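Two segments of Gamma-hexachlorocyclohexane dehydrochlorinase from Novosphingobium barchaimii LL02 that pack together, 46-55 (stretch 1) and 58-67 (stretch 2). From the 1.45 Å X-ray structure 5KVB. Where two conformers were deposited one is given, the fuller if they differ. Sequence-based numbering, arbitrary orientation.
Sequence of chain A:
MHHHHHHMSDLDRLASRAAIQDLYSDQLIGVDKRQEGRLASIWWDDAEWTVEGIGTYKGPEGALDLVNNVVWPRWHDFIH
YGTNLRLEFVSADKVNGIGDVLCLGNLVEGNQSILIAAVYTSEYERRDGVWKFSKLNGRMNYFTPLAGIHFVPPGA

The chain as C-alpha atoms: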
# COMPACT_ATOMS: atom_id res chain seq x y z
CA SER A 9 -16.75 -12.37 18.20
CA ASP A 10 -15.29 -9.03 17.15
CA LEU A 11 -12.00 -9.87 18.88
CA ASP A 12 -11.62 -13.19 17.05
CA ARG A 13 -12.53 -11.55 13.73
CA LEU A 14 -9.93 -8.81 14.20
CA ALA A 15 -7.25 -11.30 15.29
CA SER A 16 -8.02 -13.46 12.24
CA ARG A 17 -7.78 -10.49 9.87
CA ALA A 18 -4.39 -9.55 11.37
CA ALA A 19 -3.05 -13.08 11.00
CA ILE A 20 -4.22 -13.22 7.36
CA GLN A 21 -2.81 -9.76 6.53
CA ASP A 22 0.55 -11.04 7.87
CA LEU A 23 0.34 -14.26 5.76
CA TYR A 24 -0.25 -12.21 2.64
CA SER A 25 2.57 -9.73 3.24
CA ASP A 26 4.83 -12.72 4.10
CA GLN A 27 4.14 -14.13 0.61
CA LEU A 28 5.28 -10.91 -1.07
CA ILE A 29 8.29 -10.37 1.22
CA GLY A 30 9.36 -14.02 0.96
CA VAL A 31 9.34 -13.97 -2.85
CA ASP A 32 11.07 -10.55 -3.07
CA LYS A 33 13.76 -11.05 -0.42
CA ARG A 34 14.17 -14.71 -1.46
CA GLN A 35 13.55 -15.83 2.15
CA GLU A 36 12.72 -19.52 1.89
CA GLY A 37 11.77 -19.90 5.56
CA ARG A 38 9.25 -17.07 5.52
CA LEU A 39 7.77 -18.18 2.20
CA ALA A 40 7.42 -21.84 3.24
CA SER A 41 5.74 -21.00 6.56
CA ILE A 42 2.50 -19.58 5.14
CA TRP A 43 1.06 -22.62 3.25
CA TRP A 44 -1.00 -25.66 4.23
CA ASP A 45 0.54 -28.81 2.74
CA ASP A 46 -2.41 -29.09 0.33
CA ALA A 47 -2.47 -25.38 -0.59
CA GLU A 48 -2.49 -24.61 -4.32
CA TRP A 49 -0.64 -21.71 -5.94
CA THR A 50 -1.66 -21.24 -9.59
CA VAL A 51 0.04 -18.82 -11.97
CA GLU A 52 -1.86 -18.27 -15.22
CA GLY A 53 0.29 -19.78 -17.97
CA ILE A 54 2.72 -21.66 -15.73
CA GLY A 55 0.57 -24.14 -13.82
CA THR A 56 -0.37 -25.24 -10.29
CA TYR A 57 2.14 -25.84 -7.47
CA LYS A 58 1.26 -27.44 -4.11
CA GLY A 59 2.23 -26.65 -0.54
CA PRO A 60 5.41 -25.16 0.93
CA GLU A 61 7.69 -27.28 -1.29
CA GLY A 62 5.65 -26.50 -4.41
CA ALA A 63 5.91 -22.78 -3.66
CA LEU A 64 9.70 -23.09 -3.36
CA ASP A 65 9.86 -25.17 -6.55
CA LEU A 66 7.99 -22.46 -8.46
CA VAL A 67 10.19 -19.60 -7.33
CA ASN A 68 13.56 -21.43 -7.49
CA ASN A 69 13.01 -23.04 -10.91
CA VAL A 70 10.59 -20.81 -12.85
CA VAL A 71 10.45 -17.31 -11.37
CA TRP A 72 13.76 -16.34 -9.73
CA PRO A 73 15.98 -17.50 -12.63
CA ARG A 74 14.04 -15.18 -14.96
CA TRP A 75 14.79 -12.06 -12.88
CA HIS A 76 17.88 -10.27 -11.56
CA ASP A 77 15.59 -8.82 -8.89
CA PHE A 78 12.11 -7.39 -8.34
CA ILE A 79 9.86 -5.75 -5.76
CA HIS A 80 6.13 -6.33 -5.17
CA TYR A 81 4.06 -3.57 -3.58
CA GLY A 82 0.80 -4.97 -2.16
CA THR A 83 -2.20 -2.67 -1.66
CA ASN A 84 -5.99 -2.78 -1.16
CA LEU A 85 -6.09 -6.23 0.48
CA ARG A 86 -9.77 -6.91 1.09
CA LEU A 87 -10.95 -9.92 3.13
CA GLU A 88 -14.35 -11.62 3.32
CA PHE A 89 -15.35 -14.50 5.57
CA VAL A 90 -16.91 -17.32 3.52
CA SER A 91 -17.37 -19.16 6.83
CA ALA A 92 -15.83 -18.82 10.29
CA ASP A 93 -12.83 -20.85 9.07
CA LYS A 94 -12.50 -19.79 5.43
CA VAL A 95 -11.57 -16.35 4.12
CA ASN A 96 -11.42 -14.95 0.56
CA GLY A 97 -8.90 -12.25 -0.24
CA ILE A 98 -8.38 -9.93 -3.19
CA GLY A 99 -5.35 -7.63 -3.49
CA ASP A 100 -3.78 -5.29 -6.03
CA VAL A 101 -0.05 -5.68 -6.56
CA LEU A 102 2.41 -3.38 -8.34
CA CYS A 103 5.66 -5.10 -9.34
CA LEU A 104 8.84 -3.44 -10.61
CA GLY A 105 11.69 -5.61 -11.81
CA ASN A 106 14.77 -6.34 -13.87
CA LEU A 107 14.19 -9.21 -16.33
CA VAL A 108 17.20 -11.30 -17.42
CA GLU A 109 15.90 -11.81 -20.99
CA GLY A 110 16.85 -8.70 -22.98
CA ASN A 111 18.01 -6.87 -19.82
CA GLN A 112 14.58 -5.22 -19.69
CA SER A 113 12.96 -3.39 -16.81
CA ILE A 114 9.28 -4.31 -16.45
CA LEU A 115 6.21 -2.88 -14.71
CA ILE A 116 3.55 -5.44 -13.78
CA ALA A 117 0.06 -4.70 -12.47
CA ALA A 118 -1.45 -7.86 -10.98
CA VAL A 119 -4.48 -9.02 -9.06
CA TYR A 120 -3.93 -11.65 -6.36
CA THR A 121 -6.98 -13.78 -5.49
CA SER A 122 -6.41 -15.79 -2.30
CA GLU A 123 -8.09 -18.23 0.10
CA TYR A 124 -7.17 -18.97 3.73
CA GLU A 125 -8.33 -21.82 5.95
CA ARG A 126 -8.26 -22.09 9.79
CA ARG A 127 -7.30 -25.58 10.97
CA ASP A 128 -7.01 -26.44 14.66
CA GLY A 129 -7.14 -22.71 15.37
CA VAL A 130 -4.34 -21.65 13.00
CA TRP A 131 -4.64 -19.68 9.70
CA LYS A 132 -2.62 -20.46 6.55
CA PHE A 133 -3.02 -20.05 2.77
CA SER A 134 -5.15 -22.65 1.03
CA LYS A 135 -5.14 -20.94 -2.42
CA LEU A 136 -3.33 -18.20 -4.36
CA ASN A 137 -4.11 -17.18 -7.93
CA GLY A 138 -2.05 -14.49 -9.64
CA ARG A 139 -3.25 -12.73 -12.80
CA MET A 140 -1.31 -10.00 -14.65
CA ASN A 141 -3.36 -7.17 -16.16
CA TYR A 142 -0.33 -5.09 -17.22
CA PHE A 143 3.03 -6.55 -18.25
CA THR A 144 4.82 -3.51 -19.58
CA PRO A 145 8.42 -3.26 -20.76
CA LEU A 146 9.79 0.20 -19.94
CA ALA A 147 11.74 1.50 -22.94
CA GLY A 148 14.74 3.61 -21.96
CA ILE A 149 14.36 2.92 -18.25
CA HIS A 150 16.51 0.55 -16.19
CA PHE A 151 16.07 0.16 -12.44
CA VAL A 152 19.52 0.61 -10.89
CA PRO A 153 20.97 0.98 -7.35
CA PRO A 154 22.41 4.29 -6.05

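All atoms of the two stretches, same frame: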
# COMPACT_ATOMS: atom_id res chain seq x y z
N ASP A 46 -1.57 -28.91 1.52
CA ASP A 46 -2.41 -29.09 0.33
C ASP A 46 -2.83 -27.77 -0.33
O ASP A 46 -3.70 -27.75 -1.18
CB ASP A 46 -3.64 -29.94 0.67
CG ASP A 46 -4.49 -29.35 1.79
OD1 ASP A 46 -3.96 -28.53 2.59
OD2 ASP A 46 -5.69 -29.69 1.87
N ALA A 47 -2.18 -26.67 0.05
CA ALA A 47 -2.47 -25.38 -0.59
C ALA A 47 -2.04 -25.39 -2.05
O ALA A 47 -1.04 -26.02 -2.40
CB ALA A 47 -1.79 -24.24 0.17
N GLU A 48 -2.80 -24.69 -2.89
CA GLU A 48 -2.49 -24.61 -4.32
C GLU A 48 -2.21 -23.18 -4.78
O GLU A 48 -3.03 -22.29 -4.61
CB GLU A 48 -3.64 -25.21 -5.14
CG GLU A 48 -3.77 -26.72 -4.98
CD GLU A 48 -4.82 -27.33 -5.90
OE1 GLU A 48 -5.74 -26.61 -6.33
OE2 GLU A 48 -4.71 -28.54 -6.19
N TRP A 49 -1.03 -22.99 -5.36
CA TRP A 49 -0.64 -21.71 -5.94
C TRP A 49 -0.62 -21.88 -7.46
O TRP A 49 0.19 -22.63 -7.99
CB TRP A 49 0.73 -21.29 -5.39
CG TRP A 49 1.29 -19.96 -5.88
CD1 TRP A 49 0.67 -19.02 -6.67
CD2 TRP A 49 2.59 -19.43 -5.59
NE1 TRP A 49 1.52 -17.95 -6.88
CE2 TRP A 49 2.70 -18.18 -6.24
CE3 TRP A 49 3.68 -19.90 -4.84
CZ2 TRP A 49 3.86 -17.40 -6.16
CZ3 TRP A 49 4.83 -19.12 -4.77
CH2 TRP A 49 4.91 -17.89 -5.43
N THR A 50 -1.54 -21.19 -8.13
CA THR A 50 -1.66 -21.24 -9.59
C THR A 50 -1.23 -19.92 -10.22
O THR A 50 -1.72 -18.85 -9.85
CB THR A 50 -3.11 -21.54 -10.04
OG1 THR A 50 -3.96 -20.44 -9.71
CG2 THR A 50 -3.64 -22.79 -9.37
N VAL A 51 -0.33 -20.00 -11.20
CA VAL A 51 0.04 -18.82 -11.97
C VAL A 51 -0.46 -19.05 -13.39
O VAL A 51 -0.13 -20.05 -14.02
CB VAL A 51 1.56 -18.58 -11.97
CG1 VAL A 51 1.89 -17.30 -12.72
CG2 VAL A 51 2.09 -18.51 -10.54
N GLU A 52 -1.28 -18.13 -13.89
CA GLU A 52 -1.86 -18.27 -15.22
C GLU A 52 -0.77 -18.39 -16.28
O GLU A 52 0.01 -17.46 -16.48
CB GLU A 52 -2.79 -17.10 -15.53
N GLY A 53 -0.70 -19.55 -16.93
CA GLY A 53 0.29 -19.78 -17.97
C GLY A 53 1.44 -20.67 -17.55
O GLY A 53 2.17 -21.20 -18.39
N ILE A 54 1.62 -20.85 -16.24
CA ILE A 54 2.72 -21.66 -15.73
C ILE A 54 2.22 -22.99 -15.17
O ILE A 54 2.77 -24.05 -15.47
CB ILE A 54 3.50 -20.93 -14.63
CG1 ILE A 54 4.17 -19.68 -15.20
CG2 ILE A 54 4.54 -21.85 -14.01
CD1 ILE A 54 4.99 -18.91 -14.18
N GLY A 55 1.16 -22.94 -14.37
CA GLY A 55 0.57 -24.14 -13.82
C GLY A 55 0.23 -24.02 -12.34
O GLY A 55 0.21 -22.92 -11.78
N LYS A 58 1.96 -27.05 -5.35
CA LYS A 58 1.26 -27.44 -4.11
C LYS A 58 2.12 -27.35 -2.86
O LYS A 58 3.24 -27.89 -2.82
CB LYS A 58 0.71 -28.88 -4.24
CG LYS A 58 -0.14 -29.31 -3.04
CD LYS A 58 -0.31 -30.84 -2.93
CE LYS A 58 -1.02 -31.40 -4.13
NZ LYS A 58 -1.26 -32.86 -3.91
N GLY A 59 1.59 -26.69 -1.84
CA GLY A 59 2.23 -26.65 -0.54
C GLY A 59 3.51 -25.85 -0.44
O GLY A 59 3.93 -25.21 -1.41
N PRO A 60 4.14 -25.88 0.74
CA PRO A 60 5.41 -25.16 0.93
C PRO A 60 6.49 -25.57 -0.09
O PRO A 60 7.16 -24.69 -0.66
CB PRO A 60 5.83 -25.55 2.35
CG PRO A 60 4.59 -26.03 3.03
CD PRO A 60 3.68 -26.56 1.96
N GLU A 61 6.65 -26.86 -0.35
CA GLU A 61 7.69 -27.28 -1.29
C GLU A 61 7.35 -26.93 -2.75
O GLU A 61 8.24 -26.62 -3.56
CB GLU A 61 7.99 -28.78 -1.13
CG GLU A 61 8.84 -29.08 0.12
CD GLU A 61 8.98 -30.56 0.42
OE1 GLU A 61 8.09 -31.34 0.00
OE2 GLU A 61 9.98 -30.94 1.07
N GLY A 62 6.06 -26.95 -3.09
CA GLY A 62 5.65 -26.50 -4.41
C GLY A 62 5.91 -25.02 -4.64
O GLY A 62 6.35 -24.61 -5.72
N ALA A 63 5.63 -24.21 -3.62
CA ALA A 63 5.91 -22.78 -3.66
C ALA A 63 7.40 -22.53 -3.89
O ALA A 63 7.78 -21.70 -4.73
CB ALA A 63 5.45 -22.10 -2.35
N LEU A 64 8.25 -23.26 -3.18
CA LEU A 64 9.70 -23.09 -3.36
C LEU A 64 10.18 -23.61 -4.71
O LEU A 64 11.10 -23.05 -5.31
CB LEU A 64 10.45 -23.77 -2.21
CG LEU A 64 10.26 -23.10 -0.85
CD1 LEU A 64 11.11 -23.78 0.22
CD2 LEU A 64 10.58 -21.61 -0.93
N ASP A 65 9.54 -24.66 -5.22
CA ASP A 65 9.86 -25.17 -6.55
C ASP A 65 9.56 -24.12 -7.62
O ASP A 65 10.37 -23.87 -8.52
CB ASP A 65 9.07 -26.45 -6.83
CG ASP A 65 9.52 -27.15 -8.09
OD1 ASP A 65 10.75 -27.26 -8.31
OD2 ASP A 65 8.65 -27.58 -8.87
N LEU A 66 8.39 -23.50 -7.52
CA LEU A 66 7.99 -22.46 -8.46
C LEU A 66 8.96 -21.29 -8.48
O LEU A 66 9.36 -20.84 -9.55
CB LEU A 66 6.58 -21.96 -8.13
CG LEU A 66 6.08 -20.75 -8.93
CD1 LEU A 66 6.01 -21.07 -10.42
CD2 LEU A 66 4.73 -20.27 -8.40
N VAL A 67 9.33 -20.77 -7.31
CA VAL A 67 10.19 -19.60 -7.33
C VAL A 67 11.64 -19.96 -7.67
O VAL A 67 12.27 -19.25 -8.45
CB VAL A 67 10.12 -18.81 -6.00
CG1 VAL A 67 8.73 -18.19 -5.84
CG2 VAL A 67 10.44 -19.69 -4.80

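The strand that carries Trp49 and the helix that carries Leu66 run in nearly the same direction, their axes 20° apart and 8.1 Å at closest approach, and the space between them is filled mainly by Trp49 and Leu66. Trp49 points toward the helix. Its t rotamer (chi1 -179°), with chi2 near 7°, carries the indole out from the strand to the helix, where it meets three residues in different ways. Leu66 CD2 sits over one face, 3.5 Å from the centroid of the six-membered ring of Trp49 and only 5° off the ring normal, a well-centred CH-pi contact. Ala63 CB approaches the ring edge, 3.8 Å from Trp49 CE3, while Val67, in the m rotamer, brings CG1 to 3.9 Å from Trp49 CH2.

Leu66 adopts the t, p conformation (chi1 173°, chi2 62°), which lets its two methyl groups serve different neighbours. Leu66 CD2, besides covering the indole, lies 3.8 Å from Val51 CG2; Leu66 CD1 reaches the turn after the strand, 4.0 Å from Ile54 CG2. Val51 (t) and Ile54 (m, t) both direct CB toward the helix, so the apolar contact continues beyond Trp49. The intervening Thr50 points away and takes no part, as expected from strand alternation.

At the other end the backbone makes the connection. Gly59 N donates a hydrogen bond to Ala47 O (2.8 Å, 155°), and the same oxygen receives a CA-H...O contact from Lys58 CA at 3.2 Å. Glu48 and Lys58 form an antiparallel, non-hydrogen-bonded bridge pair with side chains on the same sheet face. The Lys58 side chain, t at chi1 and chi2, passes Asp46 with its CG 4.1 Å from Asp46 CA; chi3 is m, and beyond CD the chain bends away from that atom. Gly59 has a positive phi of 71°, which favours glycine, and a CB there would clash with Pro60 CD.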